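Long-range contacts in hypothetical protein TTHA1785 (Thermus thermophilus, PDB 2EPG), which probably joins RNA ends as a manganese-dependent, GTP-using ligase of the RtcB family, sealing 3'-phosphate or 2',3'-cyclic phosphate ends to 5'-hydroxyl ends: residues Val103-Asn108 with Leu252-Cys257; Asp132-Leu137 with His313-Ala318; Gly185-Ala190 with Ala300-Phe305; Gly208-Gly213 with Ile245-Arg250. All coordinates share one frame; numbering follows the deposited sequence.

Interaction 1. Residues Val103-Asn108 with Leu252-Cys257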
loop_
_atom_site.group_PDB
_atom_site.type_symbol
_atom_site.label_atom_id
_atom_site.label_comp_id
_atom_site.label_asym_id
_atom_site.label_seq_id
_atom_site.Cartn_x
_atom_site.Cartn_y
_atom_site.Cartn_z
ATOM N N VAL A 103 -2.317 3.422 -10.949
ATOM C CA VAL A 103 -2.591 2.637 -9.756
ATOM C C VAL A 103 -1.607 1.463 -9.721
ATOM O O VAL A 103 -1.098 1.099 -8.669
ATOM C CB VAL A 103 -4.042 2.084 -9.779
ATOM C CG1 VAL A 103 -4.255 1.110 -8.620
ATOM C CG2 VAL A 103 -5.049 3.230 -9.688
ATOM N N GLY A 104 -1.331 0.884 -10.882
ATOM C CA GLY A 104 -0.426 -0.245 -10.937
ATOM C C GLY A 104 -1.238 -1.517 -11.101
ATOM O O GLY A 104 -2.428 -1.565 -10.762
ATOM N N PHE A 105 -0.603 -2.565 -11.602
ATOM C CA PHE A 105 -1.330 -3.798 -11.813
ATOM C C PHE A 105 -1.830 -4.483 -10.560
ATOM O O PHE A 105 -2.973 -4.931 -10.529
ATOM C CB PHE A 105 -0.522 -4.741 -12.715
ATOM C CG PHE A 105 -0.693 -4.420 -14.187
ATOM C CD1 PHE A 105 -0.092 -3.288 -14.741
ATOM C CD2 PHE A 105 -1.583 -5.155 -14.976
ATOM C CE1 PHE A 105 -0.388 -2.887 -16.059
ATOM C CE2 PHE A 105 -1.885 -4.763 -16.288
ATOM C CZ PHE A 105 -1.292 -3.630 -16.829
ATOM N N ASP A 106 -1.022 -4.545 -9.509
ATOM C CA ASP A 106 -1.518 -5.189 -8.305
ATOM C C ASP A 106 -2.308 -4.191 -7.447
ATOM O O ASP A 106 -1.782 -3.580 -6.526
ATOM C CB ASP A 106 -0.388 -5.811 -7.499
ATOM C CG ASP A 106 -0.911 -6.733 -6.395
ATOM O OD1 ASP A 106 -0.098 -7.444 -5.763
ATOM O OD2 ASP A 106 -2.137 -6.741 -6.154
ATOM N N ILE A 107 -3.582 -4.033 -7.787
ATOM C CA ILE A 107 -4.479 -3.127 -7.095
ATOM C C ILE A 107 -4.574 -3.469 -5.629
ATOM O O ILE A 107 -4.855 -4.609 -5.242
ATOM C CB ILE A 107 -5.877 -3.141 -7.735
ATOM C CG1 ILE A 107 -5.751 -2.670 -9.192
ATOM C CG2 ILE A 107 -6.848 -2.221 -6.942
ATOM C CD1 ILE A 107 -7.028 -2.805 -10.025
ATOM N N ASN A 108 -4.335 -2.447 -4.819
ATOM C CA ASN A 108 -4.332 -2.545 -3.367
ATOM C C ASN A 108 -3.357 -3.563 -2.834
ATOM O O ASN A 108 -3.634 -4.230 -1.841
ATOM C CB ASN A 108 -5.715 -2.818 -2.777
ATOM C CG ASN A 108 -5.740 -2.644 -1.239
ATOM O OD1 ASN A 108 -4.741 -2.222 -0.626
ATOM N ND2 ASN A 108 -6.876 -2.964 -0.618
ATOM N N LEU A 252 -6.820 -11.294 -9.494
ATOM C CA LEU A 252 -8.003 -10.506 -9.775
ATOM C C LEU A 252 -7.676 -9.043 -10.103
ATOM O O LEU A 252 -8.144 -8.498 -11.116
ATOM C CB LEU A 252 -8.942 -10.623 -8.578
ATOM C CG LEU A 252 -10.419 -10.281 -8.685
ATOM C CD1 LEU A 252 -11.170 -11.034 -7.601
ATOM C CD2 LEU A 252 -10.608 -8.791 -8.555
ATOM N N GLY A 253 -6.853 -8.413 -9.268
ATOM C CA GLY A 253 -6.504 -7.025 -9.506
ATOM C C GLY A 253 -5.660 -6.835 -10.748
ATOM O O GLY A 253 -5.828 -5.872 -11.498
ATOM N N HIS A 254 -4.740 -7.759 -10.969
ATOM C CA HIS A 254 -3.874 -7.689 -12.132
ATOM C C HIS A 254 -4.740 -7.734 -13.404
ATOM O O HIS A 254 -4.560 -6.931 -14.320
ATOM C CB HIS A 254 -2.902 -8.871 -12.110
ATOM C CG HIS A 254 -1.811 -8.779 -13.126
ATOM N ND1 HIS A 254 -0.585 -8.214 -12.849
ATOM C CD2 HIS A 254 -1.754 -9.195 -14.413
ATOM C CE1 HIS A 254 0.184 -8.289 -13.922
ATOM N NE2 HIS A 254 -0.503 -8.880 -14.885
ATOM N N GLN A 255 -5.684 -8.671 -13.443
ATOM C CA GLN A 255 -6.560 -8.828 -14.605
ATOM C C GLN A 255 -7.404 -7.582 -14.834
ATOM O O GLN A 255 -7.533 -7.125 -15.958
ATOM C CB GLN A 255 -7.474 -10.051 -14.433
ATOM C CG GLN A 255 -8.200 -10.478 -15.714
ATOM C CD GLN A 255 -7.236 -10.765 -16.845
ATOM O OE1 GLN A 255 -6.344 -11.587 -16.705
ATOM N NE2 GLN A 255 -7.403 -10.076 -17.966
ATOM N N VAL A 256 -7.980 -7.032 -13.766
ATOM C CA VAL A 256 -8.786 -5.821 -13.876
ATOM C C VAL A 256 -7.980 -4.675 -14.495
ATOM O O VAL A 256 -8.506 -3.875 -15.280
ATOM C CB VAL A 256 -9.322 -5.375 -12.487
ATOM C CG1 VAL A 256 -9.893 -3.953 -12.572
ATOM C CG2 VAL A 256 -10.396 -6.329 -12.024
ATOM N N CYS A 257 -6.702 -4.594 -14.155
ATOM C CA CYS A 257 -5.871 -3.536 -14.709
ATOM C C CYS A 257 -5.713 -3.764 -16.208
ATOM O O CYS A 257 -5.850 -2.839 -17.011
ATOM C CB CYS A 257 -4.494 -3.511 -14.027
ATOM S SG CYS A 257 -3.367 -2.185 -14.611
#
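G253 O is the best-held polar atom where the two segments meet: one hydrogen bond grips it, from C257 N at 3.1 Å, and I107 CD1 lies beside it. An inverse gamma turn centred on D106, in the loop between strands 97-98 and 110-119, lies against helix 250-265. F105 O is only weakly held. I107 N gives F105 O a weak bond of 2.9 Å, which closes the turn. H254 CA adds a CA-H...O contact to F105 O at 3.3 Å. D106 is a predicted manganese ligand, and its OD2 is hydrogen-bonded to S249 N. The F105 ring carries the apolar part of the contact. C257 SG, anti to its backbone N (chi1 -178°), sits over the centre of one ring face, 3.1 Å from the centroid and 3° off the normal. This is a close cysteine sulfur-aromatic contact. F105 CD2 in turn lies over the H254 imidazole, 3.7 Å above its plane, with the two rings inclined at 49°. An alanine at F105 would remove the ring that both C257 SG and H254 pack on, and would probably loosen the loop against the helix. Further along, G253 lets the loop come close, since a CB there would lie against I107 N. I107 and V256 cross at about a right angle. I107 CD1 meets V256 CG1 at 4.0 Å and lies 3.6 Å from G253 O.

Interaction 2. Residues Asp132-Leu137 with His313-Ala318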
loop_
_atom_site.group_PDB
_atom_site.type_symbol
_atom_site.label_atom_id
_atom_site.label_comp_id
_atom_site.label_asym_id
_atom_site.label_seq_id
_atom_site.Cartn_x
_atom_site.Cartn_y
_atom_site.Cartn_z
ATOM N N ASP A 132 6.727 -23.366 11.206
ATOM C CA ASP A 132 6.043 -24.525 10.633
ATOM C C ASP A 132 4.529 -24.356 10.634
ATOM O O ASP A 132 3.855 -24.740 9.678
ATOM C CB ASP A 132 6.394 -25.796 11.418
ATOM C CG ASP A 132 7.858 -26.153 11.323
ATOM O OD1 ASP A 132 8.326 -26.899 12.203
ATOM O OD2 ASP A 132 8.536 -25.703 10.373
ATOM N N ALA A 133 3.988 -23.800 11.710
ATOM C CA ALA A 133 2.548 -23.608 11.784
ATOM C C ALA A 133 2.098 -22.549 10.772
ATOM O O ALA A 133 1.043 -22.691 10.159
ATOM C CB ALA A 133 2.139 -23.210 13.201
ATOM N N LEU A 134 2.903 -21.501 10.585
ATOM C CA LEU A 134 2.557 -20.437 9.642
ATOM C C LEU A 134 2.577 -20.944 8.195
ATOM O O LEU A 134 1.695 -20.610 7.394
ATOM C CB LEU A 134 3.520 -19.244 9.796
ATOM C CG LEU A 134 3.236 -18.360 11.019
ATOM C CD1 LEU A 134 4.348 -17.346 11.216
ATOM C CD2 LEU A 134 1.896 -17.662 10.838
ATOM N N TYR A 135 3.589 -21.743 7.870
ATOM C CA TYR A 135 3.728 -22.302 6.531
ATOM C C TYR A 135 2.587 -23.272 6.220
ATOM O O TYR A 135 2.176 -23.416 5.077
ATOM C CB TYR A 135 5.057 -23.048 6.395
ATOM C CG TYR A 135 5.220 -23.636 5.023
ATOM C CD1 TYR A 135 5.392 -22.807 3.913
ATOM C CD2 TYR A 135 5.107 -25.011 4.811
ATOM C CE1 TYR A 135 5.438 -23.325 2.621
ATOM C CE2 TYR A 135 5.149 -25.545 3.514
ATOM C CZ TYR A 135 5.312 -24.691 2.427
ATOM O OH TYR A 135 5.321 -25.193 1.144
ATOM N N ARG A 136 2.074 -23.925 7.253
ATOM C CA ARG A 136 1.000 -24.892 7.101
ATOM C C ARG A 136 -0.390 -24.246 7.093
ATOM O O ARG A 136 -1.247 -24.622 6.293
ATOM C CB ARG A 136 1.082 -25.912 8.236
ATOM C CG ARG A 136 0.210 -27.137 8.063
ATOM C CD ARG A 136 0.276 -28.013 9.307
ATOM N NE ARG A 136 -0.421 -27.404 10.442
ATOM C CZ ARG A 136 0.148 -27.107 11.611
ATOM N NH1 ARG A 136 -0.583 -26.556 12.577
ATOM N NH2 ARG A 136 1.441 -27.352 11.823
ATOM N N LEU A 137 -0.613 -23.276 7.979
ATOM C CA LEU A 137 -1.911 -22.611 8.067
ATOM C C LEU A 137 -2.114 -21.459 7.080
ATOM O O LEU A 137 -3.234 -20.973 6.915
ATOM C CB LEU A 137 -2.154 -22.129 9.499
ATOM C CG LEU A 137 -2.070 -23.276 10.509
ATOM C CD1 LEU A 137 -2.435 -22.785 11.906
ATOM C CD2 LEU A 137 -3.017 -24.392 10.071
ATOM N N HIS A 313 -6.278 -13.841 10.125
ATOM C CA HIS A 313 -7.035 -14.826 10.902
ATOM C C HIS A 313 -6.199 -16.101 11.040
ATOM O O HIS A 313 -6.094 -16.665 12.131
ATOM C CB HIS A 313 -8.380 -15.148 10.219
ATOM C CG HIS A 313 -9.211 -16.149 10.964
ATOM N ND1 HIS A 313 -9.840 -15.857 12.158
ATOM C CD2 HIS A 313 -9.492 -17.448 10.700
ATOM C CE1 HIS A 313 -10.472 -16.932 12.596
ATOM N NE2 HIS A 313 -10.276 -17.911 11.731
ATOM N N PHE A 314 -5.600 -16.543 9.933
ATOM C CA PHE A 314 -4.757 -17.732 9.944
ATOM C C PHE A 314 -3.505 -17.521 10.786
ATOM O O PHE A 314 -2.991 -18.462 11.369
ATOM C CB PHE A 314 -4.308 -18.132 8.518
ATOM C CG PHE A 314 -5.440 -18.448 7.573
ATOM C CD1 PHE A 314 -6.662 -18.932 8.048
ATOM C CD2 PHE A 314 -5.269 -18.295 6.197
ATOM C CE1 PHE A 314 -7.702 -19.261 7.162
ATOM C CE2 PHE A 314 -6.293 -18.623 5.299
ATOM C CZ PHE A 314 -7.518 -19.107 5.786
ATOM N N VAL A 315 -2.988 -16.293 10.825
ATOM C CA VAL A 315 -1.797 -16.034 11.608
ATOM C C VAL A 315 -2.151 -16.260 13.073
ATOM O O VAL A 315 -1.404 -16.909 13.809
ATOM C CB VAL A 315 -1.272 -14.598 11.397
ATOM C CG1 VAL A 315 -0.268 -14.227 12.496
ATOM C CG2 VAL A 315 -0.602 -14.491 10.022
ATOM N N ARG A 316 -3.293 -15.736 13.498
ATOM C CA ARG A 316 -3.708 -15.941 14.868
ATOM C C ARG A 316 -3.812 -17.446 15.128
ATOM O O ARG A 316 -3.368 -17.915 16.173
ATOM C CB ARG A 316 -5.045 -15.243 15.128
ATOM C CG ARG A 316 -4.908 -13.720 15.189
ATOM C CD ARG A 316 -6.234 -12.989 15.116
ATOM N NE ARG A 316 -6.052 -11.544 15.287
ATOM C CZ ARG A 316 -6.884 -10.635 14.804
ATOM N NH1 ARG A 316 -6.654 -9.342 15.001
ATOM N NH2 ARG A 316 -7.950 -11.022 14.108
ATOM N N GLU A 317 -4.360 -18.203 14.172
ATOM C CA GLU A 317 -4.505 -19.652 14.340
ATOM C C GLU A 317 -3.152 -20.335 14.483
ATOM O O GLU A 317 -3.015 -21.318 15.206
ATOM C CB GLU A 317 -5.265 -20.275 13.168
ATOM C CG GLU A 317 -6.690 -19.757 13.009
ATOM C CD GLU A 317 -7.455 -20.467 11.894
ATOM O OE1 GLU A 317 -6.819 -20.820 10.871
ATOM O OE2 GLU A 317 -8.686 -20.655 12.039
ATOM N N ALA A 318 -2.146 -19.814 13.799
ATOM C CA ALA A 318 -0.826 -20.402 13.900
ATOM C C ALA A 318 -0.211 -20.150 15.279
ATOM O O ALA A 318 0.411 -21.043 15.847
ATOM C CB ALA A 318 0.077 -19.853 12.805
#
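A318 is the tight spot of this contact. L134 CD2 presses on A318 CB at 3.5 Å, a tight approach for two methyl carbons. L134 reaches it with CG anti to its carbonyl carbon (chi1 -77°), which carries the end of the side chain nearer the other helix than its root would suggest. From the next turn of its helix, L137 CD1 comes down on the backbone of A318, 3.5 Å from A318 CA and as near to its N. A133 CB adds a lighter contact, 4.0 Å from A318 CB. With alanines facing each other at A133 and A318, the backbones come within 5.1 Å of each other, CA to CA. The arrangement is a roughly antiparallel helix pair: the axes of 132-137 and 313-318 approach to 8.8 Å, and their directions differ by 141°. Strand 216-225 lies under the pair, and its L217, a predicted GMP-binding residue, touches both L134 and V315. F314 is buried and meets only the backbone of L137 in this pair: L137 O stands 3.4 Å from F314 CG, oblique to the ring. The packing slackens where L137 and E317, both partly exposed, meet. There L137 CD1 has E317 CB at 4.0 Å, a looser touch made by the CB of the glutamate. Away from the interface, D132 forms a salt bridge with R442. R316, which is buried, forms one with D177 and a cation-pi contact with Y174.

Interaction 3. Residues Gly185-Ala190 with Ala300-Phe305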
loop_
_atom_site.group_PDB
_atom_site.type_symbol
_atom_site.label_atom_id
_atom_site.label_comp_id
_atom_site.label_asym_id
_atom_site.label_seq_id
_atom_site.Cartn_x
_atom_site.Cartn_y
_atom_site.Cartn_z
ATOM N N GLY A 185 -11.385 -1.021 5.358
ATOM C CA GLY A 185 -11.272 -2.161 4.465
ATOM C C GLY A 185 -12.359 -2.251 3.413
ATOM O O GLY A 185 -12.664 -3.340 2.947
ATOM N N ARG A 186 -12.927 -1.110 3.025
ATOM C CA ARG A 186 -13.996 -1.077 2.029
ATOM C C ARG A 186 -13.997 0.175 1.186
ATOM O O ARG A 186 -14.231 1.266 1.711
ATOM C CB ARG A 186 -15.368 -1.159 2.715
ATOM C CG ARG A 186 -16.582 -1.101 1.778
ATOM C CD ARG A 186 -17.889 -1.107 2.592
ATOM N NE ARG A 186 -19.114 -1.165 1.783
ATOM C CZ ARG A 186 -19.711 -0.115 1.219
ATOM N NH1 ARG A 186 -20.821 -0.291 0.505
ATOM N NH2 ARG A 186 -19.216 1.106 1.375
ATOM N N LEU A 187 -13.719 0.048 -0.111
ATOM C CA LEU A 187 -13.809 1.224 -0.963
ATOM C C LEU A 187 -15.299 1.252 -1.294
ATOM O O LEU A 187 -15.887 0.221 -1.623
ATOM C CB LEU A 187 -12.956 1.093 -2.223
ATOM C CG LEU A 187 -11.601 1.790 -2.065
ATOM C CD1 LEU A 187 -10.799 1.089 -0.976
ATOM C CD2 LEU A 187 -10.847 1.771 -3.385
ATOM N N PRO A 188 -15.932 2.428 -1.187
ATOM C CA PRO A 188 -17.365 2.593 -1.453
ATOM C C PRO A 188 -17.933 2.346 -2.843
ATOM O O PRO A 188 -19.122 2.090 -2.966
ATOM C CB PRO A 188 -17.631 4.023 -0.994
ATOM C CG PRO A 188 -16.321 4.710 -1.333
ATOM C CD PRO A 188 -15.316 3.714 -0.810
ATOM N N TRP A 189 -17.126 2.403 -3.890
ATOM C CA TRP A 189 -17.710 2.232 -5.216
ATOM C C TRP A 189 -17.674 0.846 -5.860
ATOM O O TRP A 189 -18.192 0.659 -6.965
ATOM C CB TRP A 189 -17.103 3.276 -6.160
ATOM C CG TRP A 189 -17.441 4.696 -5.766
ATOM C CD1 TRP A 189 -16.687 5.813 -6.002
ATOM C CD2 TRP A 189 -18.621 5.149 -5.081
ATOM N NE1 TRP A 189 -17.318 6.929 -5.503
ATOM C CE2 TRP A 189 -18.508 6.549 -4.932
ATOM C CE3 TRP A 189 -19.761 4.507 -4.574
ATOM C CZ2 TRP A 189 -19.496 7.320 -4.302
ATOM C CZ3 TRP A 189 -20.741 5.275 -3.946
ATOM C CH2 TRP A 189 -20.599 6.665 -3.814
ATOM N N ALA A 190 -17.107 -0.136 -5.167
ATOM C CA ALA A 190 -17.010 -1.481 -5.723
ATOM C C ALA A 190 -18.297 -1.972 -6.373
ATOM O O ALA A 190 -19.383 -1.761 -5.851
ATOM C CB ALA A 190 -16.579 -2.461 -4.648
ATOM N N ALA A 300 -11.606 -4.874 -6.668
ATOM C CA ALA A 300 -10.329 -5.540 -6.529
ATOM C C ALA A 300 -9.698 -5.130 -5.185
ATOM O O ALA A 300 -9.150 -5.962 -4.463
ATOM C CB ALA A 300 -9.420 -5.150 -7.684
ATOM N N ALA A 301 -9.778 -3.844 -4.849
ATOM C CA ALA A 301 -9.204 -3.380 -3.592
ATOM C C ALA A 301 -9.870 -4.071 -2.395
ATOM O O ALA A 301 -9.197 -4.469 -1.454
ATOM C CB ALA A 301 -9.342 -1.851 -3.479
ATOM N N ASN A 302 -11.189 -4.208 -2.435
ATOM C CA ASN A 302 -11.919 -4.844 -1.342
ATOM C C ASN A 302 -11.510 -6.297 -1.209
ATOM O O ASN A 302 -11.490 -6.848 -0.107
ATOM C CB ASN A 302 -13.439 -4.735 -1.572
ATOM C CG ASN A 302 -13.939 -3.307 -1.453
ATOM O OD1 ASN A 302 -15.067 -2.973 -1.867
ATOM N ND2 ASN A 302 -13.110 -2.453 -0.867
ATOM N N PHE A 303 -11.181 -6.912 -2.339
ATOM C CA PHE A 303 -10.750 -8.294 -2.342
ATOM C C PHE A 303 -9.395 -8.365 -1.650
ATOM O O PHE A 303 -9.142 -9.247 -0.819
ATOM C CB PHE A 303 -10.635 -8.819 -3.779
ATOM C CG PHE A 303 -10.167 -10.248 -3.861
ATOM C CD1 PHE A 303 -10.977 -11.285 -3.417
ATOM C CD2 PHE A 303 -8.912 -10.554 -4.366
ATOM C CE1 PHE A 303 -10.542 -12.607 -3.479
ATOM C CE2 PHE A 303 -8.468 -11.870 -4.429
ATOM C CZ PHE A 303 -9.287 -12.898 -3.984
ATOM N N ALA A 304 -8.520 -7.422 -1.982
ATOM C CA ALA A 304 -7.191 -7.395 -1.361
ATOM C C ALA A 304 -7.339 -7.153 0.145
ATOM O O ALA A 304 -6.639 -7.760 0.951
ATOM C CB ALA A 304 -6.308 -6.295 -2.005
ATOM N N PHE A 305 -8.244 -6.263 0.538
ATOM C CA PHE A 305 -8.436 -6.024 1.964
ATOM C C PHE A 305 -8.856 -7.328 2.657
ATOM O O PHE A 305 -8.357 -7.657 3.725
ATOM C CB PHE A 305 -9.512 -4.953 2.199
ATOM C CG PHE A 305 -8.997 -3.531 2.119
ATOM C CD1 PHE A 305 -9.707 -2.563 1.414
ATOM C CD2 PHE A 305 -7.821 -3.156 2.771
ATOM C CE1 PHE A 305 -9.262 -1.249 1.353
ATOM C CE2 PHE A 305 -7.365 -1.848 2.718
ATOM C CZ PHE A 305 -8.087 -0.887 2.006
#
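The chain of 185-190 passes G185 with positive phi (68°) and then folds into a type I beta turn from L187 to A190, lying along helix 300-305. The contact is loop-on-helix packing: the loop before helix 197-203 rests on the middle of the long helix 288-321. G185 gives its backbone to the F305 ring. Its CA lies over one ring face, 3.6 Å from the centroid and offset toward the rim, and G185 C comes within 3.3 Å of F305 CD1. L187 works from another direction, crossing F305 at about a right angle. Its chi1 of -98° departs from a staggered position, so the torsion is somewhat strained where the side chain packs on the helix. L187 CD2 meets A301 CB at 3.9 Å. The amide end of N302 lies close to the L187 backbone and to A190. N341 of strand 332-347 touches both L187 and A301, and D336 touches F305. The last contact is at the ring edge: L187 CD1 lies in the plane of F305, 3.6 Å from CE1.

Interaction 4. Residues Gly208-Gly213 with Ile245-Arg250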
loop_
_atom_site.group_PDB
_atom_site.type_symbol
_atom_site.label_atom_id
_atom_site.label_comp_id
_atom_site.label_asym_id
_atom_site.label_seq_id
_atom_site.Cartn_x
_atom_site.Cartn_y
_atom_site.Cartn_z
ATOM N N GLY A 208 -6.937 -15.577 0.642
ATOM C CA GLY A 208 -6.272 -16.204 1.772
ATOM C C GLY A 208 -4.881 -16.701 1.458
ATOM O O GLY A 208 -4.332 -17.511 2.204
ATOM N N THR A 209 -4.293 -16.216 0.369
ATOM C CA THR A 209 -2.938 -16.644 -0.014
ATOM C C THR A 209 -2.075 -15.425 -0.267
ATOM O O THR A 209 -2.578 -14.375 -0.652
ATOM C CB THR A 209 -2.943 -17.501 -1.293
ATOM O OG1 THR A 209 -3.419 -16.712 -2.395
ATOM C CG2 THR A 209 -3.850 -18.710 -1.118
ATOM N N LEU A 210 -0.775 -15.577 -0.051
ATOM C CA LEU A 210 0.177 -14.491 -0.223
ATOM C C LEU A 210 0.503 -14.177 -1.674
ATOM O O LEU A 210 0.615 -13.014 -2.052
ATOM C CB LEU A 210 1.465 -14.831 0.544
ATOM C CG LEU A 210 1.301 -14.800 2.068
ATOM C CD1 LEU A 210 2.470 -15.489 2.783
ATOM C CD2 LEU A 210 1.187 -13.345 2.492
ATOM N N GLY A 211 0.644 -15.219 -2.490
ATOM C CA GLY A 211 0.979 -15.014 -3.884
ATOM C C GLY A 211 2.486 -15.105 -4.034
ATOM O O GLY A 211 3.191 -15.401 -3.076
ATOM N N SER A 212 2.992 -14.839 -5.229
ATOM C CA SER A 212 4.426 -14.919 -5.462
ATOM C C SER A 212 5.029 -13.540 -5.636
ATOM O O SER A 212 4.393 -12.522 -5.344
ATOM C CB SER A 212 4.704 -15.766 -6.704
ATOM O OG SER A 212 4.112 -17.049 -6.572
ATOM N N GLY A 213 6.263 -13.508 -6.121
ATOM C CA GLY A 213 6.927 -12.238 -6.310
ATOM C C GLY A 213 7.384 -11.738 -4.961
ATOM O O GLY A 213 7.836 -12.522 -4.129
ATOM N N ILE A 245 2.165 -8.454 7.064
ATOM C CA ILE A 245 1.593 -9.171 5.917
ATOM C C ILE A 245 1.627 -8.259 4.684
ATOM O O ILE A 245 1.052 -7.170 4.685
ATOM C CB ILE A 245 0.124 -9.559 6.201
ATOM C CG1 ILE A 245 0.053 -10.446 7.448
ATOM C CG2 ILE A 245 -0.471 -10.272 4.991
ATOM C CD1 ILE A 245 -1.365 -10.542 8.069
ATOM N N HIS A 246 2.301 -8.722 3.641
ATOM C CA HIS A 246 2.464 -7.973 2.404
ATOM C C HIS A 246 1.886 -8.773 1.254
ATOM O O HIS A 246 2.448 -9.807 0.868
ATOM C CB HIS A 246 3.950 -7.734 2.141
ATOM C CG HIS A 246 4.223 -6.705 1.088
ATOM N ND1 HIS A 246 3.457 -6.580 -0.052
ATOM C CD2 HIS A 246 5.191 -5.764 0.993
ATOM C CE1 HIS A 246 3.940 -5.603 -0.800
ATOM N NE2 HIS A 246 4.992 -5.092 -0.188
ATOM N N THR A 247 0.758 -8.306 0.726
ATOM C CA THR A 247 0.104 -8.956 -0.392
ATOM C C THR A 247 -1.046 -8.084 -0.911
ATOM O O THR A 247 -1.416 -7.073 -0.277
ATOM C CB THR A 247 -0.419 -10.361 -0.014
ATOM O OG1 THR A 247 -0.912 -11.005 -1.193
ATOM C CG2 THR A 247 -1.545 -10.268 1.025
ATOM N N GLY A 248 -1.603 -8.469 -2.061
ATOM C CA GLY A 248 -2.663 -7.681 -2.664
ATOM C C GLY A 248 -3.900 -8.390 -3.179
ATOM O O GLY A 248 -4.424 -9.300 -2.530
ATOM N N SER A 249 -4.385 -7.949 -4.342
ATOM C CA SER A 249 -5.590 -8.525 -4.939
ATOM C C SER A 249 -5.289 -9.764 -5.783
ATOM O O SER A 249 -6.173 -10.316 -6.444
ATOM C CB SER A 249 -6.341 -7.470 -5.767
ATOM O OG SER A 249 -5.486 -6.812 -6.690
ATOM N N ARG A 250 -4.037 -10.201 -5.740
ATOM C CA ARG A 250 -3.612 -11.390 -6.457
ATOM C C ARG A 250 -3.910 -11.338 -7.966
ATOM O O ARG A 250 -3.648 -10.330 -8.620
ATOM C CB ARG A 250 -4.267 -12.593 -5.791
ATOM C CG ARG A 250 -3.996 -12.632 -4.293
ATOM C CD ARG A 250 -2.586 -13.142 -3.940
ATOM N NE ARG A 250 -2.522 -14.606 -3.963
ATOM C CZ ARG A 250 -2.066 -15.330 -4.984
ATOM N NH1 ARG A 250 -2.069 -16.658 -4.909
ATOM N NH2 ARG A 250 -1.572 -14.729 -6.064
#
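T209 OG1 takes bonds from both NE and NH1 of R250, 2.8 and 2.9 Å long. OG1 lies within 4° of the guanidinium plane, and it is also hydrogen-bonded to Q206 O, so three bonds hold it. R250 NE makes a further, weak bond to T209 O at 3.3 Å. A separate, short bond runs from T247 OG1 to L210 O, 2.7 Å, with the hydroxyl 31° above the carbonyl plane. These bonds fix the loop before strand 216-225 against the end of strand 240-247 and the turn that leads into helix 250-265. H246 of that strand is a predicted manganese ligand. The arginine is bent at chi2 and chi3, which lays its guanidinium flat under G211. G211 CA stands 3.2 Å above that plane, and a CB at this position would clash with R250 NH2. An alanine in place of R250 would remove both bonds to T209 OG1 and would probably leave the loop less firmly held. Beyond the polar part, L210 CD2 lies 4.1 Å from H246 O and 4.3 Å from I245 CG2. I311 of helix 288-321 touches L210, I245 and T247.

From the N terminus, the loop 103-108, helix 127-137, the loop 185-190 and the loop 208-213 each wait for a later partner. Interaction 4 closes first, joining the loop before strand 216-225 to the end of strand 240-247 across 31 residues. Helix 250-265 follows at once and closes interaction 1. Helix 288-321 then closes interaction 3 and, further along, interaction 2. Interaction 4 is nested inside the other three, and interaction 3 inside interaction 2. Interaction 1 crosses both 2 and 3. Interactions 1, 3 and 4 touch: N108 ND2 reaches A301 O, and S249 OG reaches I107 O. Interaction 2 lies farther out and meets interaction 4 where F314 packs on G208.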